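Local coordinates for flavoprotein (Thermotoga maritima, PDB 5V8S) that probably acts as an oxidoreductase that transfers electrons, pairing a di-iron metallo-beta-lactamase-like domain with an FMN-binding flavodoxin-like domain, at residues Y28-D33 / D79-I84. The protein carries 1 engineered substitution. Sequence-based numbering, arbitrary orientation.
Sequences YVLRID and DALSKI
Tyr28 and Leu30 meet Ala80, Leu81 and Ile84 where a beta strand of the metallo-beta-lactamase-like domain packs against a helix, a compact example of how alternation along a strand sorts side chains between two faces of a sheet. Strand 26-34, held between strands 16-22 and 50-59, turns Tyr28 and Leu30 toward segment 79-84, which lies on helix 74-82, while Val29 points away. The side chains that meet are apolar where they touch, and the central piece is Ile84. Its chi1 of 61° sets CG1 between the backbone N and the carbonyl carbon, and the extended chi2 of 172° carries CD1 on to lie between Tyr28 and Leu30, 3.7 Å from CB of Tyr28 and 3.9 Å from CD2 of Leu30. Tyr28 and Ile84 run past one another in opposite directions, with CB of Ile84 over one face of the phenol ring and CG2 of Ile84 close to CD2 of Tyr28; the hydroxyl at the far end bonds to Glu26. Leu30 instead reaches tip to tip toward Ile84 and divides its two methyls over the helix. CD2 of Leu30 lies 4.0 Å from both CB and the carbonyl O of Ala80; the CA atoms of Leu30 and Ala80, 7.3 Å apart, mark the nearest backbone approach. On the sheet's other face, Arg31 grips Asp33 side-on: OD1 of Asp33 lies in the guanidinium plane, its syn lone pair 2.7 Å from NE of Arg31, while NH2 bonds to OD2, tilted from that plane. Thr18 of strand 16-22 touches both Leu30 and Ile84. Leu81 crosses Leu30 at about a right angle, its CD1 meeting Leu30 CD1 at 3.8 Å.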
ATOM      1  N   TYR A  28     -27.058 -28.655 -10.109  1.00 21.52           N
ATOM      2  CA  TYR A  28     -27.105 -27.952  -8.836  1.00 22.68           C
ATOM      3  C   TYR A  28     -25.930 -26.994  -8.756  1.00 21.06           C
ATOM      4  O   TYR A  28     -24.829 -27.301  -9.231  1.00 22.16           O
ATOM      5  CB  TYR A  28     -26.989 -28.923  -7.657  1.00 25.70           C
ATOM      6  CG  TYR A  28     -28.139 -29.894  -7.572  1.00 28.19           C
ATOM      7  CD1 TYR A  28     -28.175 -31.019  -8.383  1.00 29.28           C
ATOM      8  CD2 TYR A  28     -29.185 -29.691  -6.685  1.00 29.63           C
ATOM      9  CE1 TYR A  28     -29.223 -31.907  -8.322  1.00 30.28           C
ATOM     10  CE2 TYR A  28     -30.246 -30.578  -6.622  1.00 31.51           C
ATOM     11  CZ  TYR A  28     -30.255 -31.686  -7.439  1.00 31.43           C
ATOM     12  OH  TYR A  28     -31.306 -32.574  -7.390  1.00 33.80           O
ATOM     13  N   VAL A  29     -26.160 -25.845  -8.133  1.00 20.85           N
ATOM     14  CA  VAL A  29     -25.070 -24.989  -7.671  1.00 20.73           C
ATOM     15  C   VAL A  29     -24.872 -25.216  -6.183  1.00 22.23           C
ATOM     16  O   VAL A  29     -25.840 -25.381  -5.425  1.00 23.22           O
ATOM     17  CB  VAL A  29     -25.316 -23.491  -7.970  1.00 21.75           C
ATOM     18  CG1 VAL A  29     -26.581 -22.995  -7.260  1.00 23.41           C
ATOM     19  CG2 VAL A  29     -24.086 -22.645  -7.606  1.00 21.83           C
ATOM     20  N   LEU A  30     -23.606 -25.211  -5.773  1.00 21.05           N
ATOM     21  CA  LEU A  30     -23.193 -25.168  -4.373  1.00 21.52           C
ATOM     22  C   LEU A  30     -22.372 -23.896  -4.230  1.00 20.39           C
ATOM     23  O   LEU A  30     -21.247 -23.825  -4.740  1.00 20.97           O
ATOM     24  CB  LEU A  30     -22.337 -26.382  -4.024  1.00 23.39           C
ATOM     25  CG  LEU A  30     -23.061 -27.721  -4.142  1.00 27.25           C
ATOM     26  CD1 LEU A  30     -22.080 -28.812  -4.413  1.00 30.26           C
ATOM     27  CD2 LEU A  30     -23.825 -28.015  -2.875  1.00 30.22           C
ATOM     28  N   ARG A  31     -22.931 -22.897  -3.552  1.00 19.19           N
ATOM     29  CA  ARG A  31     -22.318 -21.576  -3.445  1.00 18.47           C
ATOM     30  C   ARG A  31     -22.097 -21.253  -1.975  1.00 20.37           C
ATOM     31  O   ARG A  31     -23.020 -21.384  -1.162  1.00 22.06           O
ATOM     32  CB  ARG A  31     -23.218 -20.498  -4.090  1.00 19.83           C
ATOM     33  CG  ARG A  31     -22.833 -19.056  -3.753  1.00 20.40           C
ATOM     34  CD  ARG A  31     -23.669 -18.012  -4.486  1.00 21.14           C
ATOM     35  NE  ARG A  31     -23.765 -16.795  -3.677  1.00 21.66           N
ATOM     36  CZ  ARG A  31     -24.546 -15.759  -3.963  1.00 22.50           C
ATOM     37  NH1 ARG A  31     -25.275 -15.756  -5.073  1.00 23.13           N
ATOM     38  NH2 ARG A  31     -24.606 -14.722  -3.133  1.00 23.38           N
ATOM     39  N   ILE A  32     -20.880 -20.839  -1.635  1.00 19.77           N
ATOM     40  CA  ILE A  32     -20.588 -20.336  -0.294  1.00 20.33           C
ATOM     41  C   ILE A  32     -20.207 -18.862  -0.396  1.00 19.57           C
ATOM     42  O   ILE A  32     -19.485 -18.457  -1.316  1.00 20.18           O
ATOM     43  CB  ILE A  32     -19.529 -21.182   0.441  1.00 20.41           C
ATOM     44  CG1 ILE A  32     -19.457 -20.748   1.904  1.00 22.94           C
ATOM     45  CG2 ILE A  32     -18.162 -21.097  -0.238  1.00 20.94           C
ATOM     46  CD1 ILE A  32     -18.658 -21.671   2.787  1.00 25.72           C
ATOM     47  N   ASP A  33     -20.753 -18.059   0.501  1.00 20.06           N
ATOM     48  CA  ASP A  33     -20.532 -16.611   0.514  1.00 21.04           C
ATOM     49  C   ASP A  33     -19.425 -16.297   1.522  1.00 22.15           C
ATOM     50  O   ASP A  33     -19.649 -16.354   2.735  1.00 23.31           O
ATOM     51  CB  ASP A  33     -21.843 -15.899   0.849  1.00 21.81           C
ATOM     52  CG  ASP A  33     -22.837 -15.958  -0.289  1.00 24.38           C
ATOM     53  OD1 ASP A  33     -22.478 -16.520  -1.338  1.00 25.37           O
ATOM     54  OD2 ASP A  33     -23.958 -15.435  -0.141  1.00 26.34           O
ATOM     55  N   ASP A  79     -20.058 -31.349   3.567  1.00 34.12           N
ATOM     56  CA  ASP A  79     -21.377 -31.453   4.180  1.00 37.14           C
ATOM     57  C   ASP A  79     -22.466 -31.006   3.214  1.00 34.64           C
ATOM     58  O   ASP A  79     -23.499 -31.672   3.082  1.00 34.70           O
ATOM     59  CB  ASP A  79     -21.423 -30.639   5.474  1.00 43.74           C
ATOM     60  CG  ASP A  79     -20.402 -31.116   6.494  1.00 49.91           C
ATOM     61  OD1 ASP A  79     -19.975 -32.290   6.411  1.00 51.96           O
ATOM     62  OD2 ASP A  79     -20.027 -30.319   7.382  1.00 52.66           O
ATOM     63  N   ALA A  80     -22.243 -29.896   2.503  1.00 31.94           N
ATOM     64  CA  ALA A  80     -23.258 -29.410   1.570  1.00 30.87           C
ATOM     65  C   ALA A  80     -23.417 -30.359   0.393  1.00 30.63           C
ATOM     66  O   ALA A  80     -24.543 -30.663  -0.024  1.00 31.84           O
ATOM     67  CB  ALA A  80     -22.900 -28.016   1.064  1.00 30.49           C
ATOM     68  N   LEU A  81     -22.299 -30.841  -0.154  1.00 29.46           N
ATOM     69  CA  LEU A  81     -22.354 -31.778  -1.271  1.00 29.73           C
ATOM     70  C   LEU A  81     -23.141 -33.035  -0.905  1.00 31.09           C
ATOM     71  O   LEU A  81     -23.912 -33.560  -1.723  1.00 30.99           O
ATOM     72  CB  LEU A  81     -20.925 -32.152  -1.670  1.00 29.69           C
ATOM     73  CG  LEU A  81     -20.757 -33.136  -2.823  1.00 30.64           C
ATOM     74  CD1 LEU A  81     -21.342 -32.572  -4.110  1.00 30.03           C
ATOM     75  CD2 LEU A  81     -19.291 -33.464  -2.996  1.00 31.32           C
ATOM     76  N   SER A  82     -22.954 -33.534   0.318  1.00 31.97           N
ATOM     77  CA  SER A  82     -23.576 -34.784   0.735  1.00 34.21           C
ATOM     78  C   SER A  82     -25.087 -34.668   0.848  1.00 35.19           C
ATOM     79  O   SER A  82     -25.771 -35.696   0.928  1.00 35.59           O
ATOM     80  CB  SER A  82     -23.014 -35.225   2.086  1.00 35.26           C
ATOM     81  OG  SER A  82     -21.616 -35.463   2.012  1.00 36.51           O
ATOM     82  N   LYS A  83     -25.625 -33.454   0.883  1.00 36.22           N
ATOM     83  CA  LYS A  83     -27.070 -33.294   0.954  1.00 38.67           C
ATOM     84  C   LYS A  83     -27.738 -33.519  -0.394  1.00 38.84           C
ATOM     85  O   LYS A  83     -28.943 -33.800  -0.434  1.00 40.56           O
ATOM     86  CB  LYS A  83     -27.427 -31.910   1.506  1.00 40.70           C
ATOM     87  CG  LYS A  83     -26.949 -31.662   2.939  1.00 42.91           C
ATOM     88  CD  LYS A  83     -27.392 -30.292   3.434  1.00 45.10           C
ATOM     89  CE  LYS A  83     -26.775 -29.930   4.779  1.00 46.39           C
ATOM     90  NZ  LYS A  83     -27.194 -28.566   5.243  1.00 46.90           N
ATOM     91  N   ILE A  84     -26.987 -33.433  -1.491  1.00 37.06           N
ATOM     92  CA  ILE A  84     -27.549 -33.604  -2.828  1.00 35.85           C
ATOM     93  C   ILE A  84     -27.035 -34.842  -3.551  1.00 35.35           C
ATOM     94  O   ILE A  84     -27.594 -35.199  -4.602  1.00 35.23           O
ATOM     95  CB  ILE A  84     -27.356 -32.345  -3.695  1.00 35.22           C
ATOM     96  CG1 ILE A  84     -25.870 -32.042  -3.867  1.00 34.12           C
ATOM     97  CG2 ILE A  84     -28.069 -31.169  -3.064  1.00 35.44           C
ATOM     98  CD1 ILE A  84     -25.589 -30.941  -4.845  1.00 33.84           C
TER